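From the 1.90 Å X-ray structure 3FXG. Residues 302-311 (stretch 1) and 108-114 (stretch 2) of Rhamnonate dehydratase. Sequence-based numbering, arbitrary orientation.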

ATOM      1  N   LEU A 302     -19.781  18.735  17.907  1.00 13.19           N
ATOM      2  CA  LEU A 302     -18.738  18.737  16.873  1.00 13.89           C
ATOM      3  C   LEU A 302     -18.156  20.073  16.429  1.00 13.41           C
ATOM      4  O   LEU A 302     -17.045  20.111  15.890  1.00 12.82           O
ATOM      5  CB  LEU A 302     -19.216  17.990  15.619  1.00 14.88           C
ATOM      6  CG  LEU A 302     -19.796  18.858  14.491  1.00 16.05           C
ATOM      7  CD1 LEU A 302     -19.729  18.110  13.166  1.00 16.58           C
ATOM      8  CD2 LEU A 302     -21.222  19.257  14.829  1.00 16.51           C
ATOM      9  N   GLY A 303     -18.899  21.156  16.630  1.00 12.07           N
ATOM     10  CA  GLY A 303     -18.417  22.465  16.223  1.00 11.59           C
ATOM     11  C   GLY A 303     -19.549  23.404  15.840  1.00 12.15           C
ATOM     12  O   GLY A 303     -19.362  24.620  15.762  1.00 12.42           O
ATOM     13  N   GLY A 304     -20.727  22.837  15.594  1.00 11.08           N
ATOM     14  CA  GLY A 304     -21.875  23.645  15.229  1.00 10.96           C
ATOM     15  C   GLY A 304     -22.425  23.305  13.856  1.00 11.10           C
ATOM     16  O   GLY A 304     -21.897  22.434  13.165  1.00 11.25           O
ATOM     17  N   LEU A 305     -23.484  23.999  13.457  1.00  9.88           N
ATOM     18  CA  LEU A 305     -24.108  23.758  12.165  1.00 10.20           C
ATOM     19  C   LEU A 305     -23.175  24.129  11.015  1.00 10.63           C
ATOM     20  O   LEU A 305     -23.072  23.402  10.028  1.00 10.43           O
ATOM     21  CB  LEU A 305     -25.419  24.544  12.061  1.00 10.36           C
ATOM     22  CG  LEU A 305     -26.178  24.452  10.734  1.00 12.53           C
ATOM     23  CD1 LEU A 305     -26.462  22.995  10.405  1.00 12.80           C
ATOM     24  CD2 LEU A 305     -27.475  25.242  10.824  1.00 11.94           C
ATOM     25  N   THR A 306     -22.492  25.260  11.145  1.00 10.64           N
ATOM     26  CA  THR A 306     -21.564  25.705  10.113  1.00 10.64           C
ATOM     27  C   THR A 306     -20.534  24.615   9.787  1.00 11.80           C
ATOM     28  O   THR A 306     -20.323  24.278   8.623  1.00 11.93           O
ATOM     29  CB  THR A 306     -20.827  26.983  10.555  1.00 13.62           C
ATOM     30  OG1 THR A 306     -21.789  28.008  10.844  1.00 11.42           O
ATOM     31  CG2 THR A 306     -19.888  27.472   9.450  1.00 13.17           C
ATOM     32  N   GLU A 307     -19.906  24.054  10.815  1.00 10.83           N
ATOM     33  CA  GLU A 307     -18.912  23.002  10.600  1.00 12.06           C
ATOM     34  C   GLU A 307     -19.588  21.707  10.142  1.00 11.40           C
ATOM     35  O   GLU A 307     -19.030  20.962   9.337  1.00  9.95           O
ATOM     36  CB  GLU A 307     -18.115  22.745  11.883  1.00 12.26           C
ATOM     37  CG  GLU A 307     -16.977  21.728  11.724  1.00 12.71           C
ATOM     38  CD  GLU A 307     -15.722  22.313  11.084  1.00 15.27           C
ATOM     39  OE1 GLU A 307     -15.836  23.033  10.067  1.00 15.23           O
ATOM     40  OE2 GLU A 307     -14.611  22.042  11.593  1.00 12.54           O
ATOM     41  N   LEU A 308     -20.788  21.439  10.659  1.00 11.33           N
ATOM     42  CA  LEU A 308     -21.520  20.233  10.285  1.00 10.50           C
ATOM     43  C   LEU A 308     -21.840  20.227   8.793  1.00  9.65           C
ATOM     44  O   LEU A 308     -21.821  19.179   8.150  1.00 10.19           O
ATOM     45  CB  LEU A 308     -22.816  20.118  11.094  1.00 10.70           C
ATOM     46  CG  LEU A 308     -23.695  18.898  10.799  1.00 11.58           C
ATOM     47  CD1 LEU A 308     -22.891  17.605  10.977  1.00 13.56           C
ATOM     48  CD2 LEU A 308     -24.895  18.912  11.733  1.00 11.15           C
ATOM     49  N   LEU A 309     -22.145  21.396   8.241  1.00  9.69           N
ATOM     50  CA  LEU A 309     -22.437  21.492   6.815  1.00 10.56           C
ATOM     51  C   LEU A 309     -21.216  21.050   6.006  1.00 10.34           C
ATOM     52  O   LEU A 309     -21.348  20.416   4.963  1.00 10.58           O
ATOM     53  CB  LEU A 309     -22.807  22.933   6.442  1.00 10.92           C
ATOM     54  CG  LEU A 309     -24.147  23.443   6.981  1.00 12.47           C
ATOM     55  CD1 LEU A 309     -24.256  24.951   6.771  1.00 13.37           C
ATOM     56  CD2 LEU A 309     -25.283  22.715   6.282  1.00 14.33           C
ATOM     57  N   LYS A 310     -20.026  21.388   6.495  1.00  9.56           N
ATOM     58  CA  LYS A 310     -18.791  21.017   5.807  1.00 10.11           C
ATOM     59  C   LYS A 310     -18.488  19.528   5.974  1.00 10.91           C
ATOM     60  O   LYS A 310     -17.965  18.887   5.065  1.00 11.69           O
ATOM     61  CB  LYS A 310     -17.619  21.852   6.325  1.00 11.64           C
ATOM     62  CG  LYS A 310     -17.751  23.341   6.003  1.00 13.12           C
ATOM     63  CD  LYS A 310     -16.502  24.114   6.377  1.00 16.73           C
ATOM     64  CE  LYS A 310     -16.628  25.585   5.980  1.00 19.29           C
ATOM     65  NZ  LYS A 310     -17.736  26.254   6.711  1.00 20.02           N
ATOM     66  N   VAL A 311     -18.811  18.988   7.141  1.00  8.99           N
ATOM     67  CA  VAL A 311     -18.594  17.572   7.395  1.00  9.38           C
ATOM     68  C   VAL A 311     -19.504  16.756   6.476  1.00  9.65           C
ATOM     69  O   VAL A 311     -19.076  15.768   5.880  1.00  8.85           O
ATOM     70  CB  VAL A 311     -18.900  17.227   8.871  1.00  9.42           C
ATOM     71  CG1 VAL A 311     -19.043  15.716   9.050  1.00  9.75           C
ATOM     72  CG2 VAL A 311     -17.779  17.760   9.761  1.00  8.22           C
TER
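Stretch 2, residues 108-114: NTNLLFE

Stretch 2 is a helix from Thr-109 onward, with Asn-108 at its N-cap position and backbone bonds such as Phe-113 N to Thr-109 O (3.1 Å) holding its turns. It lies nearly at right angles to the helix of stretch 1, which begins at Leu-305 just after Gly-304 in the N-cap position. The N-to-C directions make an angle of 99° (signed crossing angle -99°), and the axes approach to 10.0 Å. A crossing this steep gives a compact contact, 334 Å² counting both sides, rather than a long seam. Three residues carry most of it: Phe-113, Thr-306 and Asn-110.

Phe-113 covers the most surface. Its CA-to-CB bond points toward stretch 1, and chi1 at 175° (t) sets where the ring goes from there: it reaches the loop and the first turn of the helix of stretch 1. Glu-307 CB lies over one face, 4.2 Å from the ring centroid and 24° off the ring normal, a CH-pi contact in which the aliphatic base of an acidic side chain serves as a nonpolar surface. The same side chain also brings Glu-307 OE2 within 3.5 Å of Phe-113 CE2. Gly-303 O approaches obliquely, 3.3 Å from Phe-113 CE1. Glycine here answers two demands: at its phi/psi of 150/-17 a CB would jam against the preceding carbonyl O, and an ideal CB would also sit only 3.2 Å from Phe-113 CE1.

Thr-306 marks the place where the backbones come nearest, its CA 6.6 Å from the CA of Thr-109. The side chains at this nearest CA pair are both short. Thr-306 OG1 packs 3.5 Å from Thr-109 CB, while Thr-306 CG2 lies 3.3 Å from Asn-110 OD1 and 4.5 Å from Phe-113 CB. The hydroxyl's hydrogen bonding is met elsewhere in the structure, so at this contact the residue acts by shape.

One turn along, polarity takes over. Lys-310, almost fully extended until chi4 turns to 63° (p), donates from NZ to Asn-110 OD1 at 3.0 Å, the single direct hydrogen bond between the stretches. Asn-110 starts sideways from CA to CB, but the end of its side chain comes nearer to meet Lys-310 NZ. A water extends this link: it donates to Asn-110 O (3.1 Å) and Glu-114 OE2 (2.6 Å), and weakly accepts from Lys-310 NZ (3.3 Å). The rule to read here is an aromatic ring at one end, a small residue at the close approach, and one buried polar pair with its water at the other.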

ATOM      1  N   ASN A 108     -21.548  36.301   9.097  1.00 12.05           N
ATOM      2  CA  ASN A 108     -20.177  35.835   8.886  1.00 11.74           C
ATOM      3  C   ASN A 108     -19.925  34.555   9.671  1.00 11.81           C
ATOM      4  O   ASN A 108     -18.988  34.470  10.465  1.00 11.41           O
ATOM      5  CB  ASN A 108     -19.173  36.913   9.313  1.00 11.58           C
ATOM      6  CG  ASN A 108     -19.178  38.115   8.384  1.00 10.52           C
ATOM      7  OD1 ASN A 108     -19.675  38.041   7.265  1.00 11.60           O
ATOM      8  ND2 ASN A 108     -18.605  39.222   8.840  1.00 11.56           N
ATOM      9  N   THR A 109     -20.768  33.554   9.441  1.00 12.08           N
ATOM     10  CA  THR A 109     -20.647  32.284  10.142  1.00 12.83           C
ATOM     11  C   THR A 109     -19.313  31.590   9.901  1.00 12.30           C
ATOM     12  O   THR A 109     -18.715  31.048  10.835  1.00  9.01           O
ATOM     13  CB  THR A 109     -21.795  31.335   9.753  1.00 13.09           C
ATOM     14  OG1 THR A 109     -21.908  31.268   8.326  1.00 15.30           O
ATOM     15  CG2 THR A 109     -23.098  31.840  10.332  1.00 15.81           C
ATOM     16  N   ASN A 110     -18.842  31.604   8.657  1.00 11.68           N
ATOM     17  CA  ASN A 110     -17.567  30.966   8.345  1.00 13.19           C
ATOM     18  C   ASN A 110     -16.398  31.636   9.063  1.00 14.32           C
ATOM     19  O   ASN A 110     -15.545  30.959   9.636  1.00 16.59           O
ATOM     20  CB  ASN A 110     -17.320  30.958   6.831  1.00 10.93           C
ATOM     21  CG  ASN A 110     -18.154  29.907   6.112  1.00 11.78           C
ATOM     22  OD1 ASN A 110     -18.741  29.028   6.746  1.00 13.98           O
ATOM     23  ND2 ASN A 110     -18.195  29.982   4.788  1.00 10.35           N
ATOM     24  N   LEU A 111     -16.357  32.964   9.035  1.00 12.30           N
ATOM     25  CA  LEU A 111     -15.283  33.694   9.702  1.00 12.01           C
ATOM     26  C   LEU A 111     -15.296  33.462  11.211  1.00 11.72           C
ATOM     27  O   LEU A 111     -14.271  33.137  11.815  1.00 10.76           O
ATOM     28  CB  LEU A 111     -15.407  35.197   9.433  1.00 11.23           C
ATOM     29  CG  LEU A 111     -14.454  36.074  10.252  1.00 11.60           C
ATOM     30  CD1 LEU A 111     -13.025  35.848   9.775  1.00 13.57           C
ATOM     31  CD2 LEU A 111     -14.838  37.541  10.109  1.00 13.86           C
ATOM     32  N   LEU A 112     -16.463  33.625  11.822  1.00 10.83           N
ATOM     33  CA  LEU A 112     -16.573  33.455  13.264  1.00 11.44           C
ATOM     34  C   LEU A 112     -16.185  32.056  13.740  1.00 11.33           C
ATOM     35  O   LEU A 112     -15.558  31.910  14.790  1.00 11.11           O
ATOM     36  CB  LEU A 112     -17.985  33.815  13.728  1.00 12.08           C
ATOM     37  CG  LEU A 112     -18.360  35.281  13.472  1.00 12.67           C
ATOM     38  CD1 LEU A 112     -19.795  35.528  13.912  1.00 14.26           C
ATOM     39  CD2 LEU A 112     -17.407  36.206  14.222  1.00 13.92           C
ATOM     40  N   PHE A 113     -16.546  31.025  12.985  1.00 10.39           N
ATOM     41  CA  PHE A 113     -16.178  29.678  13.403  1.00 10.33           C
ATOM     42  C   PHE A 113     -14.668  29.462  13.318  1.00 10.15           C
ATOM     43  O   PHE A 113     -14.060  28.919  14.238  1.00 10.44           O
ATOM     44  CB  PHE A 113     -16.864  28.604  12.559  1.00 11.13           C
ATOM     45  CG  PHE A 113     -16.409  27.215  12.903  1.00 11.23           C
ATOM     46  CD1 PHE A 113     -16.910  26.566  14.029  1.00 11.39           C
ATOM     47  CD2 PHE A 113     -15.397  26.600  12.171  1.00 12.44           C
ATOM     48  CE1 PHE A 113     -16.404  25.327  14.425  1.00 11.84           C
ATOM     49  CE2 PHE A 113     -14.881  25.361  12.562  1.00 11.29           C
ATOM     50  CZ  PHE A 113     -15.384  24.727  13.689  1.00 11.25           C
ATOM     51  N   GLU A 114     -14.065  29.878  12.210  1.00 10.74           N
ATOM     52  CA  GLU A 114     -12.626  29.710  12.040  1.00 11.36           C
ATOM     53  C   GLU A 114     -11.871  30.439  13.139  1.00  9.88           C
ATOM     54  O   GLU A 114     -10.874  29.937  13.653  1.00  9.75           O
ATOM     55  CB  GLU A 114     -12.173  30.237  10.676  1.00 10.45           C
ATOM     56  CG  GLU A 114     -12.776  29.491   9.492  1.00 12.19           C
ATOM     57  CD  GLU A 114     -12.474  28.006   9.526  1.00 13.94           C
ATOM     58  OE1 GLU A 114     -11.284  27.648   9.656  1.00 16.73           O
ATOM     59  OE2 GLU A 114     -13.422  27.198   9.415  1.00 12.97           O
TER
HETATM   60  O   HOH W   1     -15.687  28.117   8.509  1.00 21.40           O